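Local atomic coordinates of N-acetyl-beta-D glucosaminidase (Rhizomucor miehei CAU432, PDB entry 4ZM6), a protein that joins a family 3 beta-N-acetylglucosaminidase to a GCN5-related glucosamine N-acetyltransferase region in one fungal chain, and binds acetyl-coenzyme A. Residues 413-418 and 476-481; 429-434 and 448-453; 752-757 and 813-818; 762-767 and 807-812. All coordinates share one frame; numbering follows the deposited sequence.

Contact 1 (413-418 and 476-481); sequences NSFHAS and VVAAVM
Phe-415, in the first turn of helix 413-422, and Val-480, just past the end of strand 475-479, have the closest backbones here, yet their CA atoms are still 9.8 Å apart, so the gap must be bridged by side chains. Phe-415 does most of this work. Its CG lies roughly anti to the backbone N (chi1 -151°), which swings the ring off the helix and toward the strand. The far end of the ring then meets two small aliphatic groups. CZ of Phe-415 comes to 4.0 Å from CB of Ala-478, and CE2 is equally near, so the methyl sits beside this CE2-CZ bond, oblique to the ring. Val-480 comes at the rim instead: its CG1 lies near the ring plane, 4.3 Å from CE2 of Phe-415. All three residues are buried, and the contact consists of apolar packing alone. Beyond it, Phe-394 of strand 392-397 stacks on the Phe-415 ring, and His-506 of helix 503-513 meets the same ring with the planes inclined at about 50°. Ser-414 OG and Ser-418 OG are hydrogen-bonded to His-506 and Glu-507 respectively, linking the two helices. The contact is a worked example of helix-on-sheet packing in an alpha/beta sandwich, with helix 413-422 forming the connection of a beta-alpha-beta crossover between the parallel strands 392-397 and 426-431.

Contact 2 (429-434 and 448-453); sequences IIYNEE and VIIGTA
Tyr-431 touches Ile-450 and Gly-451 although their strands are not neighbours: strand 392-397 runs between them, and the tyrosine side chain reaches across it. The setting is a largely parallel sheet of an alpha/beta sandwich, in which strand 426-431 is outermost. Over the short segments the two strand axes come no nearer than 9.1 Å, and their directions diverge by 48°, as the twist of such a sheet leads one to expect. The length of the tyrosine spans this gap. Tyr-431 does so with CG placed between its backbone N and carbonyl carbon (chi1 68°), a torsion that sends the ring over Leu-395 and Ala-397 of the middle strand. At the far end, CE1 of Tyr-431 packs 4.0 Å from CG2 of Ile-450, the two side chains crossing at about a right angle, while the phenol OH is 3.6 Å from the same methyl. The backbone carbonyl of Gly-451 also lies close, its O 3.3 Å from Tyr-431 OH. Helix 459-471 covers this face of the sheet, with Met-464 against the tyrosine, Ala-468 against Ile-450 and Gln-461 against Thr-452. Thr-452 adds only a marginal contact through CG2; its hydroxyl is hydrogen-bonded to Asp-485. After Tyr-431 the chain leaves the sheet through an Asx turn: Asn-432 OD1 accepts from the backbone N of Glu-434 at 3.3 Å, with the donor standing above the amide's carbonyl plane.

Contact 3 (752-757 and 813-818); sequences IVARQD and IGIVAH
The CD1 methyl of Ile-815 presses against the backbone of strand 751-756 at Ala-754, 3.9 Å from its N and 4.2 Å from its CB. The same methyl lies 4.3 Å from the carbonyl carbon of Val-753, so one branch tip covers a short run of main chain as well as a side chain. It gets there because Ile-815 extends CG1 anti to the backbone N (chi1 -165°) and keeps the next torsion anti as well, driving the long branch straight toward the strand. Ile-752 and His-818 border this centre more loosely. In the next shell, Phe-713 of strand 711-715 touches Ala-754 and Ile-815 and meets the His-818 ring with planes about 30° apart, while Leu-767 of strand 763-771 packs on Ile-815 from the other neighbouring strand. Helix 811-825 therefore lies over three adjacent strands of the N-acetyltransferase-like sheet, its axis 9.5 Å from that of strand 752-756 and running at 134° to it. Because the backbone of Ala-754 is hydrogen-bonded within the sheet, its polar atoms make little demand on the helix. The cohesion here is thus dispersion and burial of apolar surface, with no directional bond between strand and helix.

Contact 4 (762-767 and 807-812); sequences RVIASL and RGRGIG. With SO4 (sulfate ion), chain D.
Ile-764 and Ala-765, consecutive residues of strand 763-771, both meet Ile-811 at the start of helix 811-825. Just before them, Arg-762 stays at the margin. Its guanidinium makes a weak, long ion pair with Glu-806, which also takes a salt bridge from Arg-809 NH1, so this acid probably eases the proximity of the two arginines. At Ile-764 the side chain crosses that of Ile-811 at about a right angle, CD1 to CD1 3.7 Å. The same CD1 of Ile-764 is 4.0 Å from NH1 of Arg-809, whose NE is held by a second salt bridge, to Glu-709. Ala-765 then places its CB 3.7 Å from CG2 of Ile-811, so the two branches of Ile-811 divide between successive strand residues. A classic beta bulge explains this: Ile-764 and Ala-765 both face Ala-754 on the adjacent strand and turn their side chains to one side. Leu-767 turns to Ala-819, further along the helix.

Across from the strand, 807-812 reads RGRGIG and matches the R/Q-x-x-G-x-G/A loop by which GCN5-related acetyltransferases grip the pyrophosphate of coenzyme A. A sulfate, probably from the crystallisation liquor, lies in it: Gly-808 N donates to O2 of the ion at 2.7 Å, and Ile-811 N reaches O1 weakly at 3.4 Å. The helix N-terminus beginning after Gly-810 would be expected to favour such an anion. Strand 763-771 thus backs the loop, between strands 751-756 and 794-802, with helix 811-825 packed over one face and helix 721-731 touching Val-763 and Ser-766.

The four contacts form two pairs at opposite sides of the chain's centre. Contacts 1 and 2, centres about 10 Å apart, share one sheet: strands 475-479 and 447-452 are neighbours, with Ala-478 N probably hydrogen-bonded to Ile-450 O at 3.0 Å. Contacts 3 and 4 lie closer, centres about 6 Å apart, against adjacent antiparallel strands; contact 4 uses the start of helix 811-825 with the loop before it, contact 3 its next turns. The nearest atoms of contacts 1 and 4 are about 60 Å apart. None lies at the acetyl-coenzyme A pocket, mostly in the preceding acetyltransferase region, where Gly-624, Gly-626 and Gly-628 bind the cofactor in a loop resembling the sulfate loop of contact 4.

Contact 1 (413-418 and 476-481)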
loop_
_atom_site.group_PDB
_atom_site.type_symbol
_atom_site.label_atom_id
_atom_site.label_comp_id
_atom_site.label_asym_id
_atom_site.label_seq_id
_atom_site.Cartn_x
_atom_site.Cartn_y
_atom_site.Cartn_z
ATOM N N ASN A 413 -18.861 -29.507 27.881
ATOM C CA ASN A 413 -20.148 -29.566 28.580
ATOM C C ASN A 413 -21.139 -28.505 28.137
ATOM O O ASN A 413 -22.346 -28.753 28.126
ATOM C CB ASN A 413 -19.953 -29.396 30.088
ATOM C CG ASN A 413 -19.405 -30.634 30.750
ATOM O OD1 ASN A 413 -19.131 -31.647 30.097
ATOM N ND2 ASN A 413 -19.240 -30.562 32.063
ATOM N N SER A 414 -20.640 -27.308 27.833
ATOM C CA SER A 414 -21.489 -26.249 27.298
ATOM C C SER A 414 -22.063 -26.688 25.947
ATOM O O SER A 414 -23.239 -26.469 25.659
ATOM C CB SER A 414 -20.712 -24.938 27.163
ATOM O OG SER A 414 -19.470 -25.136 26.513
ATOM N N PHE A 415 -21.231 -27.322 25.128
ATOM C CA PHE A 415 -21.701 -27.922 23.887
ATOM C C PHE A 415 -22.868 -28.844 24.230
ATOM O O PHE A 415 -23.938 -28.733 23.643
ATOM C CB PHE A 415 -20.566 -28.699 23.194
ATOM C CG PHE A 415 -20.685 -28.767 21.689
ATOM C CD1 PHE A 415 -21.718 -29.464 21.083
ATOM C CD2 PHE A 415 -19.737 -28.158 20.881
ATOM C CE1 PHE A 415 -21.813 -29.542 19.704
ATOM C CE2 PHE A 415 -19.825 -28.228 19.503
ATOM C CZ PHE A 415 -20.866 -28.922 18.912
ATOM N N HIS A 416 -22.655 -29.727 25.206
ATOM C CA HIS A 416 -23.678 -30.674 25.666
ATOM C C HIS A 416 -24.959 -29.967 26.068
ATOM O O HIS A 416 -26.035 -30.325 25.607
ATOM C CB HIS A 416 -23.155 -31.508 26.845
ATOM C CG HIS A 416 -24.180 -32.417 27.449
ATOM N ND1 HIS A 416 -24.794 -33.425 26.736
ATOM C CD2 HIS A 416 -24.694 -32.475 28.701
ATOM C CE1 HIS A 416 -25.644 -34.061 27.519
ATOM N NE2 HIS A 416 -25.602 -33.506 28.717
ATOM N N ALA A 417 -24.832 -28.959 26.922
ATOM C CA ALA A 417 -25.972 -28.134 27.338
ATOM C C ALA A 417 -26.753 -27.591 26.144
ATOM O O ALA A 417 -27.984 -27.659 26.105
ATOM C CB ALA A 417 -25.490 -26.980 28.201
ATOM N N SER A 418 -26.043 -27.065 25.179
ATOM C CA SER A 418 -26.678 -26.435 24.067
ATOM C C SER A 418 -27.349 -27.424 23.178
ATOM O O SER A 418 -28.297 -27.103 22.528
ATOM C CB SER A 418 -25.673 -25.609 23.286
ATOM O OG SER A 418 -25.281 -24.477 24.014
ATOM N N VAL A 476 -21.076 -35.461 11.814
ATOM C CA VAL A 476 -20.652 -34.065 11.704
ATOM C C VAL A 476 -19.521 -33.861 12.709
ATOM O O VAL A 476 -19.595 -34.350 13.837
ATOM C CB VAL A 476 -21.808 -33.036 11.911
ATOM C CG1 VAL A 476 -23.178 -33.699 11.833
ATOM C CG2 VAL A 476 -21.684 -32.274 13.223
ATOM N N VAL A 477 -18.476 -33.149 12.294
ATOM C CA VAL A 477 -17.319 -32.892 13.149
ATOM C C VAL A 477 -17.156 -31.394 13.417
ATOM O O VAL A 477 -17.006 -30.603 12.486
ATOM C CB VAL A 477 -16.033 -33.440 12.507
ATOM C CG1 VAL A 477 -14.830 -33.185 13.410
ATOM C CG2 VAL A 477 -16.190 -34.925 12.204
ATOM N N ALA A 478 -17.184 -31.020 14.695
ATOM C CA ALA A 478 -16.990 -29.635 15.118
ATOM C C ALA A 478 -15.668 -29.491 15.864
ATOM O O ALA A 478 -15.520 -30.023 16.969
ATOM C CB ALA A 478 -18.138 -29.197 16.013
ATOM N N ALA A 479 -14.715 -28.778 15.257
ATOM C CA ALA A 479 -13.435 -28.456 15.901
ATOM C C ALA A 479 -13.533 -27.121 16.638
ATOM O O ALA A 479 -13.860 -26.091 16.045
ATOM C CB ALA A 479 -12.321 -28.413 14.871
ATOM N N VAL A 480 -13.245 -27.137 17.933
ATOM C CA VAL A 480 -13.525 -25.981 18.780
ATOM C C VAL A 480 -12.276 -25.221 19.237
ATOM O O VAL A 480 -12.390 -24.173 19.867
ATOM C CB VAL A 480 -14.394 -26.379 19.993
ATOM C CG1 VAL A 480 -15.669 -27.047 19.510
ATOM C CG2 VAL A 480 -13.649 -27.302 20.951
ATOM N N MET A 481 -11.092 -25.745 18.934
ATOM C CA MET A 481 -9.857 -24.998 19.173
ATOM C C MET A 481 -9.324 -24.466 17.833
ATOM O O MET A 481 -9.943 -23.572 17.257
ATOM C CB MET A 481 -8.860 -25.848 19.962
ATOM C CG MET A 481 -9.353 -26.110 21.375
ATOM S SD MET A 481 -8.202 -26.988 22.447
ATOM C CE MET A 481 -7.078 -25.667 22.917
#

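Contact 2 (429-434 and 448-453)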
loop_
_atom_site.group_PDB
_atom_site.type_symbol
_atom_site.label_atom_id
_atom_site.label_comp_id
_atom_site.label_asym_id
_atom_site.label_seq_id
_atom_site.Cartn_x
_atom_site.Cartn_y
_atom_site.Cartn_z
ATOM N N ILE A 429 -20.472 -38.561 25.657
ATOM C CA ILE A 429 -19.290 -39.301 26.096
ATOM C C ILE A 429 -18.053 -38.473 25.829
ATOM O O ILE A 429 -17.869 -37.967 24.725
ATOM C CB ILE A 429 -19.133 -40.630 25.327
ATOM C CG1 ILE A 429 -20.279 -41.584 25.670
ATOM C CG2 ILE A 429 -17.787 -41.277 25.639
ATOM C CD1 ILE A 429 -20.415 -42.750 24.715
ATOM N N ILE A 430 -17.196 -38.361 26.835
ATOM C CA ILE A 430 -15.894 -37.724 26.673
ATOM C C ILE A 430 -14.842 -38.816 26.422
ATOM O O ILE A 430 -14.442 -39.534 27.336
ATOM C CB ILE A 430 -15.555 -36.862 27.901
ATOM C CG1 ILE A 430 -16.667 -35.823 28.104
ATOM C CG2 ILE A 430 -14.196 -36.197 27.735
ATOM C CD1 ILE A 430 -16.560 -35.033 29.388
ATOM N N TYR A 431 -14.424 -38.944 25.165
ATOM C CA TYR A 431 -13.480 -39.983 24.745
ATOM C C TYR A 431 -12.034 -39.530 24.931
ATOM O O TYR A 431 -11.720 -38.346 24.798
ATOM C CB TYR A 431 -13.725 -40.397 23.281
ATOM C CG TYR A 431 -13.402 -39.334 22.241
ATOM C CD1 TYR A 431 -14.358 -38.404 21.844
ATOM C CD2 TYR A 431 -12.143 -39.267 21.648
ATOM C CE1 TYR A 431 -14.069 -37.432 20.901
ATOM C CE2 TYR A 431 -11.846 -38.299 20.704
ATOM C CZ TYR A 431 -12.812 -37.382 20.333
ATOM O OH TYR A 431 -12.528 -36.414 19.394
ATOM N N ASN A 432 -11.167 -40.490 25.238
ATOM C CA ASN A 432 -9.730 -40.258 25.404
ATOM C C ASN A 432 -8.963 -41.483 24.886
ATOM O O ASN A 432 -9.572 -42.384 24.300
ATOM C CB ASN A 432 -9.391 -39.928 26.870
ATOM C CG ASN A 432 -9.680 -41.079 27.822
ATOM O OD1 ASN A 432 -8.766 -41.656 28.408
ATOM N ND2 ASN A 432 -10.954 -41.411 27.988
ATOM N N GLU A 433 -7.644 -41.512 25.077
ATOM C CA GLU A 433 -6.804 -42.627 24.600
ATOM C C GLU A 433 -7.257 -43.977 25.153
ATOM O O GLU A 433 -7.280 -44.972 24.430
ATOM C CB GLU A 433 -5.345 -42.404 25.001
ATOM C CG GLU A 433 -4.670 -41.221 24.321
ATOM C CD GLU A 433 -3.564 -40.612 25.165
ATOM O OE1 GLU A 433 -2.940 -41.348 25.960
ATOM O OE2 GLU A 433 -3.319 -39.393 25.033
ATOM N N GLU A 434 -7.618 -43.995 26.434
ATOM C CA GLU A 434 -7.999 -45.230 27.130
ATOM C C GLU A 434 -9.399 -45.724 26.760
ATOM O O GLU A 434 -9.675 -46.916 26.873
ATOM C CB GLU A 434 -7.918 -45.045 28.655
ATOM C CG GLU A 434 -6.505 -45.093 29.233
ATOM C CD GLU A 434 -5.614 -43.960 28.748
ATOM O OE1 GLU A 434 -4.511 -44.247 28.231
ATOM O OE2 GLU A 434 -6.020 -42.783 28.876
ATOM N N VAL A 448 -24.108 -38.946 14.633
ATOM C CA VAL A 448 -22.914 -38.872 15.471
ATOM C C VAL A 448 -22.296 -37.488 15.328
ATOM O O VAL A 448 -22.038 -37.038 14.217
ATOM C CB VAL A 448 -21.873 -39.930 15.061
ATOM C CG1 VAL A 448 -20.615 -39.813 15.915
ATOM C CG2 VAL A 448 -22.473 -41.326 15.158
ATOM N N ILE A 449 -22.075 -36.815 16.451
ATOM C CA ILE A 449 -21.404 -35.520 16.459
ATOM C C ILE A 449 -20.125 -35.666 17.269
ATOM O O ILE A 449 -20.165 -36.051 18.439
ATOM C CB ILE A 449 -22.279 -34.408 17.077
ATOM C CG1 ILE A 449 -23.549 -34.195 16.246
ATOM C CG2 ILE A 449 -21.501 -33.101 17.152
ATOM C CD1 ILE A 449 -24.535 -33.222 16.863
ATOM N N ILE A 450 -18.991 -35.355 16.651
ATOM C CA ILE A 450 -17.709 -35.469 17.330
ATOM C C ILE A 450 -17.117 -34.088 17.570
ATOM O O ILE A 450 -17.117 -33.237 16.681
ATOM C CB ILE A 450 -16.733 -36.368 16.556
ATOM C CG1 ILE A 450 -17.359 -37.754 16.388
ATOM C CG2 ILE A 450 -15.413 -36.479 17.305
ATOM C CD1 ILE A 450 -16.490 -38.762 15.674
ATOM N N GLY A 451 -16.641 -33.875 18.794
ATOM C CA GLY A 451 -16.016 -32.627 19.195
ATOM C C GLY A 451 -14.520 -32.831 19.250
ATOM O O GLY A 451 -14.017 -33.553 20.118
ATOM N N THR A 452 -13.804 -32.224 18.308
ATOM C CA THR A 452 -12.346 -32.231 18.344
ATOM C C THR A 452 -11.842 -30.927 18.940
ATOM O O THR A 452 -12.478 -29.885 18.815
ATOM C CB THR A 452 -11.724 -32.439 16.953
ATOM O OG1 THR A 452 -11.930 -31.273 16.144
ATOM C CG2 THR A 452 -12.336 -33.666 16.276
ATOM N N ALA A 453 -10.706 -31.019 19.617
ATOM C CA ALA A 453 -10.013 -29.871 20.164
ATOM C C ALA A 453 -8.538 -30.092 19.861
ATOM O O ALA A 453 -7.867 -30.866 20.549
ATOM C CB ALA A 453 -10.258 -29.773 21.659
#

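Contact 3 (752-757 and 813-818)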
loop_
_atom_site.group_PDB
_atom_site.type_symbol
_atom_site.label_atom_id
_atom_site.label_comp_id
_atom_site.label_asym_id
_atom_site.label_seq_id
_atom_site.Cartn_x
_atom_site.Cartn_y
_atom_site.Cartn_z
ATOM N N ILE A 752 -23.506 38.637 2.823
ATOM C CA ILE A 752 -24.199 39.809 3.335
ATOM C C ILE A 752 -23.771 40.083 4.765
ATOM O O ILE A 752 -23.606 39.166 5.559
ATOM C CB ILE A 752 -25.726 39.600 3.320
ATOM C CG1 ILE A 752 -26.194 39.200 1.920
ATOM C CG2 ILE A 752 -26.452 40.854 3.792
ATOM C CD1 ILE A 752 -25.761 40.159 0.827
ATOM N N VAL A 753 -23.604 41.359 5.081
ATOM C CA VAL A 753 -23.272 41.784 6.423
ATOM C C VAL A 753 -24.217 42.893 6.841
ATOM O O VAL A 753 -24.730 43.626 5.994
ATOM C CB VAL A 753 -21.826 42.310 6.525
ATOM C CG1 VAL A 753 -20.834 41.168 6.384
ATOM C CG2 VAL A 753 -21.556 43.390 5.484
ATOM N N ALA A 754 -24.453 42.986 8.148
ATOM C CA ALA A 754 -25.098 44.142 8.750
ATOM C C ALA A 754 -24.002 45.045 9.298
ATOM O O ALA A 754 -23.040 44.552 9.891
ATOM C CB ALA A 754 -26.038 43.712 9.861
ATOM N N ARG A 755 -24.137 46.354 9.069
ATOM C CA ARG A 755 -23.201 47.357 9.596
ATOM C C ARG A 755 -23.940 48.432 10.380
ATOM O O ARG A 755 -25.126 48.676 10.152
ATOM C CB ARG A 755 -22.420 48.025 8.467
ATOM C CG ARG A 755 -21.428 47.121 7.764
ATOM C CD ARG A 755 -20.695 47.864 6.656
ATOM N NE ARG A 755 -19.251 47.606 6.693
ATOM C CZ ARG A 755 -18.568 46.874 5.814
ATOM N NH1 ARG A 755 -17.261 46.729 5.977
ATOM N NH2 ARG A 755 -19.163 46.291 4.773
ATOM N N GLN A 756 -23.231 49.081 11.298
ATOM C CA GLN A 756 -23.818 50.157 12.082
ATOM C C GLN A 756 -23.879 51.416 11.236
ATOM O O GLN A 756 -22.890 51.789 10.607
ATOM C CB GLN A 756 -22.997 50.422 13.350
ATOM C CG GLN A 756 -23.632 51.425 14.308
ATOM C CD GLN A 756 -25.045 51.044 14.709
ATOM O OE1 GLN A 756 -25.993 51.817 14.540
ATOM N NE2 GLN A 756 -25.196 49.835 15.225
ATOM N N ASP A 757 -25.047 52.056 11.216
ATOM C CA ASP A 757 -25.251 53.351 10.545
ATOM C C ASP A 757 -25.273 53.258 9.021
ATOM O O ASP A 757 -26.303 53.523 8.398
ATOM C CB ASP A 757 -24.201 54.390 10.982
ATOM C CG ASP A 757 -24.131 54.559 12.483
ATOM O OD1 ASP A 757 -25.194 54.527 13.142
ATOM O OD2 ASP A 757 -23.007 54.722 13.002
ATOM N N ILE A 813 -33.118 38.826 13.196
ATOM C CA ILE A 813 -34.380 38.623 12.479
ATOM C C ILE A 813 -34.432 39.596 11.304
ATOM O O ILE A 813 -35.004 39.288 10.254
ATOM C CB ILE A 813 -35.632 38.814 13.376
ATOM C CG1 ILE A 813 -35.415 38.219 14.778
ATOM C CG2 ILE A 813 -36.851 38.170 12.720
ATOM C CD1 ILE A 813 -35.097 39.228 15.869
ATOM N N GLY A 814 -33.835 40.770 11.499
ATOM C CA GLY A 814 -33.701 41.761 10.445
ATOM C C GLY A 814 -32.908 41.258 9.261
ATOM O O GLY A 814 -33.409 41.236 8.132
ATOM N N ILE A 815 -31.672 40.843 9.521
ATOM C CA ILE A 815 -30.782 40.364 8.465
ATOM C C ILE A 815 -31.335 39.136 7.743
ATOM O O ILE A 815 -31.125 38.981 6.540
ATOM C CB ILE A 815 -29.363 40.076 8.994
ATOM C CG1 ILE A 815 -28.385 39.933 7.831
ATOM C CG2 ILE A 815 -29.346 38.836 9.875
ATOM C CD1 ILE A 815 -26.937 39.919 8.263
ATOM N N VAL A 816 -32.047 38.277 8.461
ATOM C CA VAL A 816 -32.710 37.140 7.824
ATOM C C VAL A 816 -33.850 37.639 6.943
ATOM O O VAL A 816 -34.018 37.176 5.820
ATOM C CB VAL A 816 -33.225 36.113 8.863
ATOM C CG1 VAL A 816 -34.208 35.133 8.244
ATOM C CG2 VAL A 816 -32.057 35.352 9.463
ATOM N N ALA A 817 -34.630 38.585 7.456
ATOM C CA ALA A 817 -35.758 39.137 6.704
ATOM C C ALA A 817 -35.255 39.841 5.451
ATOM O O ALA A 817 -35.869 39.759 4.383
ATOM C CB ALA A 817 -36.569 40.089 7.574
ATOM N N HIS A 818 -34.123 40.520 5.589
ATOM C CA HIS A 818 -33.472 41.153 4.456
ATOM C C HIS A 818 -33.018 40.107 3.443
ATOM O O HIS A 818 -33.218 40.277 2.243
ATOM C CB HIS A 818 -32.277 41.974 4.923
ATOM C CG HIS A 818 -31.750 42.899 3.877
ATOM N ND1 HIS A 818 -30.591 42.646 3.174
ATOM C CD2 HIS A 818 -32.234 44.070 3.401
ATOM C CE1 HIS A 818 -30.376 43.629 2.318
ATOM N NE2 HIS A 818 -31.359 44.504 2.434
#

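Contact 4 (762-767 and 807-812)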
loop_
_atom_site.group_PDB
_atom_site.type_symbol
_atom_site.label_atom_id
_atom_site.label_comp_id
_atom_site.label_asym_id
_atom_site.label_seq_id
_atom_site.Cartn_x
_atom_site.Cartn_y
_atom_site.Cartn_z
ATOM N N ARG A 762 -18.816 49.390 11.421
ATOM C CA ARG A 762 -18.229 48.103 11.779
ATOM C C ARG A 762 -19.258 47.004 11.514
ATOM O O ARG A 762 -20.466 47.243 11.592
ATOM C CB ARG A 762 -17.763 48.091 13.246
ATOM C CG ARG A 762 -18.888 47.963 14.263
ATOM C CD ARG A 762 -18.475 48.376 15.669
ATOM N NE ARG A 762 -19.636 48.438 16.563
ATOM C CZ ARG A 762 -20.462 49.482 16.691
ATOM N NH1 ARG A 762 -20.280 50.603 15.991
ATOM N NH2 ARG A 762 -21.489 49.405 17.534
ATOM N N VAL A 763 -18.772 45.811 11.182
ATOM C CA VAL A 763 -19.644 44.666 10.928
ATOM C C VAL A 763 -20.191 44.138 12.253
ATOM O O VAL A 763 -19.432 43.858 13.182
ATOM C CB VAL A 763 -18.895 43.536 10.193
ATOM C CG1 VAL A 763 -19.794 42.313 10.025
ATOM C CG2 VAL A 763 -18.390 44.024 8.839
ATOM N N ILE A 764 -21.510 44.015 12.335
ATOM C CA ILE A 764 -22.181 43.572 13.563
ATOM C C ILE A 764 -22.984 42.280 13.391
ATOM O O ILE A 764 -23.466 41.715 14.368
ATOM C CB ILE A 764 -23.101 44.678 14.139
ATOM C CG1 ILE A 764 -24.219 45.047 13.155
ATOM C CG2 ILE A 764 -22.276 45.903 14.520
ATOM C CD1 ILE A 764 -25.009 46.275 13.557
ATOM N N ALA A 765 -23.128 41.818 12.155
ATOM C CA ALA A 765 -23.823 40.575 11.871
ATOM C C ALA A 765 -23.448 40.144 10.463
ATOM O O ALA A 765 -22.845 40.923 9.714
ATOM C CB ALA A 765 -25.329 40.758 11.991
ATOM N N SER A 766 -23.793 38.911 10.100
ATOM C CA SER A 766 -23.528 38.426 8.753
ATOM C C SER A 766 -24.310 37.165 8.448
ATOM O O SER A 766 -24.757 36.483 9.361
ATOM C CB SER A 766 -22.031 38.146 8.566
ATOM O OG SER A 766 -21.726 36.800 8.868
ATOM N N LEU A 767 -24.468 36.867 7.160
ATOM C CA LEU A 767 -24.980 35.567 6.720
ATOM C C LEU A 767 -24.567 35.274 5.290
ATOM O O LEU A 767 -24.077 36.154 4.590
ATOM C CB LEU A 767 -26.502 35.480 6.868
ATOM C CG LEU A 767 -27.368 36.396 5.999
ATOM C CD1 LEU A 767 -27.437 35.923 4.555
ATOM C CD2 LEU A 767 -28.772 36.484 6.578
ATOM N N ARG A 807 -26.468 41.765 20.571
ATOM C CA ARG A 807 -27.633 40.893 20.682
ATOM C C ARG A 807 -28.808 41.643 21.312
ATOM O O ARG A 807 -28.615 42.577 22.097
ATOM C CB ARG A 807 -27.284 39.633 21.487
ATOM C CG ARG A 807 -26.284 38.724 20.786
ATOM C CD ARG A 807 -25.844 37.539 21.639
ATOM N NE ARG A 807 -24.828 37.895 22.637
ATOM C CZ ARG A 807 -24.097 37.021 23.337
ATOM N NH1 ARG A 807 -24.244 35.707 23.171
ATOM N NH2 ARG A 807 -23.202 37.464 24.216
ATOM N N GLY A 808 -30.020 41.243 20.936
ATOM C CA GLY A 808 -31.242 41.802 21.515
ATOM C C GLY A 808 -31.692 43.129 20.931
ATOM O O GLY A 808 -32.491 43.833 21.549
ATOM N N ARG A 809 -31.179 43.467 19.744
ATOM C CA ARG A 809 -31.607 44.660 19.011
ATOM C C ARG A 809 -32.506 44.294 17.833
ATOM O O ARG A 809 -32.933 45.169 17.079
ATOM C CB ARG A 809 -30.393 45.435 18.500
ATOM C CG ARG A 809 -29.412 45.838 19.587
ATOM C CD ARG A 809 -28.122 46.389 19.001
ATOM N NE ARG A 809 -28.355 47.625 18.258
ATOM C CZ ARG A 809 -27.521 48.138 17.356
ATOM N NH1 ARG A 809 -26.378 47.525 17.067
ATOM N NH2 ARG A 809 -27.840 49.268 16.737
ATOM N N GLY A 810 -32.789 43.001 17.675
ATOM C CA GLY A 810 -33.640 42.515 16.588
ATOM C C GLY A 810 -32.926 42.365 15.252
ATOM O O GLY A 810 -33.574 42.167 14.219
ATOM N N ILE A 811 -31.593 42.441 15.276
ATOM C CA ILE A 811 -30.778 42.405 14.061
ATOM C C ILE A 811 -30.870 41.060 13.351
ATOM O O ILE A 811 -31.105 41.008 12.143
ATOM C CB ILE A 811 -29.295 42.707 14.360
ATOM C CG1 ILE A 811 -29.136 44.166 14.800
ATOM C CG2 ILE A 811 -28.427 42.416 13.139
ATOM C CD1 ILE A 811 -27.752 44.532 15.288
ATOM N N GLY A 812 -30.679 39.980 14.102
ATOM C CA GLY A 812 -30.733 38.633 13.548
ATOM C C GLY A 812 -31.965 38.391 12.701
ATOM O O GLY A 812 -31.876 37.838 11.608
HETATM S S SO4 D . -30.884 39.253 18.103
HETATM O O1 SO4 D . -30.243 40.552 17.782
HETATM O O2 SO4 D . -31.243 39.242 19.535
HETATM O O3 SO4 D . -29.946 38.137 17.838
HETATM O O4 SO4 D . -32.119 39.094 17.298
#